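Local coordinates for AlgW protein (Pseudomonas aeruginosa, PDB 7CO3), which probably acts as a serine endopeptidase of the HtrA type, pairing a trypsin-like protease domain with a PDZ domain, at residues D179-I184 and G197-T202. The protein carries 1 engineered substitution. Sequence-based numbering, arbitrary orientation.
Sequences DVCLAI and GIISAT
Val180 and Cys181 pair with Ile198 and Gly197 in an antiparallel beta contact, where the two arms of a hairpin in the second beta-barrel of the chymotrypsin-like fold diverge sharply: the N-to-C directions of strands 180-184 and 197-201 differ by 107°. Cys181 and Gly197 form a hydrogen-bonded pair: Cys181 N gives a bond of 2.8 Å to Gly197 O, meeting that carbonyl from above its plane, and Gly197 N returns one of 3.0 Å to Cys181 O. Next comes the non-hydrogen-bonded pair Val180 and Ile198, whose CA atoms come within 4.2 Å while the side chains spread apart. Beyond it Ile199 N extends the ladder, donating to Asp179 O at 2.8 Å, almost in line with the carbonyl.

The thiol of Cys181 stands between its own backbone N and carbonyl carbon (chi1 54°), and SG reaches Ile199 CD1 at 3.7 Å. The same SG lies 3.6 Å from Ile198 C.

OD2 of Asp179 is hydrogen-bonded to Arg176 N, and OD1 to Ser54 OG of the second subunit, so the hairpin also meets the subunit interface. Within the chain, strand 215-218 lies beside Ile199 and Cys181, Leu182 and Ile184 bond to Val232 and Ala230 of strand 230-233, and helix 56-62 packs on Leu182.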
loop_
_atom_site.group_PDB
_atom_site.type_symbol
_atom_site.label_atom_id
_atom_site.label_comp_id
_atom_site.label_asym_id
_atom_site.label_seq_id
_atom_site.Cartn_x
_atom_site.Cartn_y
_atom_site.Cartn_z
ATOM N N ASP B 179 -10.236 -11.540 -7.101
ATOM C CA ASP B 179 -9.449 -12.690 -6.652
ATOM C C ASP B 179 -8.188 -12.206 -5.935
ATOM O O ASP B 179 -7.603 -11.187 -6.311
ATOM C CB ASP B 179 -9.021 -13.550 -7.838
ATOM C CG ASP B 179 -10.152 -14.417 -8.446
ATOM O OD1 ASP B 179 -11.215 -14.643 -7.801
ATOM O OD2 ASP B 179 -9.947 -14.894 -9.582
ATOM N N VAL B 180 -7.725 -12.980 -4.951
ATOM C CA VAL B 180 -6.483 -12.644 -4.251
ATOM C C VAL B 180 -5.279 -13.056 -5.090
ATOM O O VAL B 180 -5.296 -14.100 -5.737
ATOM C CB VAL B 180 -6.458 -13.323 -2.868
ATOM C CG1 VAL B 180 -5.058 -13.233 -2.208
ATOM C CG2 VAL B 180 -7.498 -12.740 -1.983
ATOM N N CYS B 181 -4.223 -12.236 -5.100
ATOM C CA CYS B 181 -2.974 -12.640 -5.754
ATOM C C CYS B 181 -1.770 -12.231 -4.915
ATOM O O CYS B 181 -1.849 -11.380 -4.017
ATOM C CB CYS B 181 -2.827 -12.046 -7.169
ATOM S SG CYS B 181 -3.027 -10.240 -7.144
ATOM N N LEU B 182 -0.636 -12.833 -5.257
ATOM C CA LEU B 182 0.638 -12.637 -4.576
ATOM C C LEU B 182 1.696 -12.211 -5.593
ATOM O O LEU B 182 1.805 -12.817 -6.659
ATOM C CB LEU B 182 1.057 -13.948 -3.900
ATOM C CG LEU B 182 0.460 -14.395 -2.570
ATOM C CD1 LEU B 182 -1.015 -14.237 -2.483
ATOM C CD2 LEU B 182 0.799 -15.867 -2.354
ATOM N N ALA B 183 2.471 -11.155 -5.279
ATOM C CA ALA B 183 3.619 -10.737 -6.066
ATOM C C ALA B 183 4.886 -11.260 -5.381
ATOM O O ALA B 183 4.996 -11.210 -4.153
ATOM C CB ALA B 183 3.682 -9.209 -6.196
ATOM N N ILE B 184 5.840 -11.749 -6.171
ATOM C CA ILE B 184 7.088 -12.341 -5.662
ATOM C C ILE B 184 8.238 -11.722 -6.423
ATOM O O ILE B 184 8.289 -11.813 -7.645
ATOM C CB ILE B 184 7.128 -13.881 -5.773
ATOM C CG1 ILE B 184 5.881 -14.497 -5.160
ATOM C CG2 ILE B 184 8.344 -14.421 -5.012
ATOM C CD1 ILE B 184 5.831 -16.002 -5.216
ATOM N N GLY B 197 -2.337 -8.892 -2.505
ATOM C CA GLY B 197 -3.423 -7.974 -2.806
ATOM C C GLY B 197 -4.490 -8.701 -3.611
ATOM O O GLY B 197 -4.651 -9.917 -3.504
ATOM N N ILE B 198 -5.221 -7.948 -4.428
ATOM C CA ILE B 198 -6.230 -8.563 -5.302
ATOM C C ILE B 198 -5.957 -8.165 -6.742
ATOM O O ILE B 198 -5.249 -7.194 -7.023
ATOM C CB ILE B 198 -7.695 -8.180 -4.967
ATOM C CG1 ILE B 198 -7.888 -6.647 -5.052
ATOM C CG2 ILE B 198 -8.171 -8.744 -3.609
ATOM C CD1 ILE B 198 -9.350 -6.242 -5.151
ATOM N N ILE B 199 -6.547 -8.935 -7.661
ATOM C CA ILE B 199 -6.703 -8.480 -9.045
ATOM C C ILE B 199 -7.594 -7.253 -9.020
ATOM O O ILE B 199 -8.766 -7.346 -8.644
ATOM C CB ILE B 199 -7.316 -9.584 -9.931
ATOM C CG1 ILE B 199 -6.512 -10.876 -9.864
ATOM C CG2 ILE B 199 -7.512 -9.092 -11.395
ATOM C CD1 ILE B 199 -5.023 -10.704 -10.181
ATOM N N SER B 200 -7.043 -6.103 -9.433
ATOM C CA SER B 200 -7.762 -4.835 -9.426
ATOM C C SER B 200 -8.554 -4.612 -10.707
ATOM O O SER B 200 -9.516 -3.831 -10.710
ATOM C CB SER B 200 -6.787 -3.681 -9.211
ATOM O OG SER B 200 -6.300 -3.729 -7.888
ATOM N N ALA B 201 -8.120 -5.238 -11.794
ATOM C CA ALA B 201 -8.698 -5.111 -13.136
ATOM C C ALA B 201 -7.854 -5.972 -14.065
ATOM O O ALA B 201 -6.728 -6.379 -13.733
ATOM C CB ALA B 201 -8.750 -3.663 -13.632
ATOM N N THR B 202 -8.422 -6.273 -15.226
ATOM C CA THR B 202 -7.708 -7.021 -16.245
ATOM C C THR B 202 -7.868 -6.324 -17.596
ATOM O O THR B 202 -8.710 -5.442 -17.774
ATOM C CB THR B 202 -8.186 -8.492 -16.330
ATOM O OG1 THR B 202 -9.509 -8.505 -16.887
ATOM C CG2 THR B 202 -8.235 -9.158 -14.955
#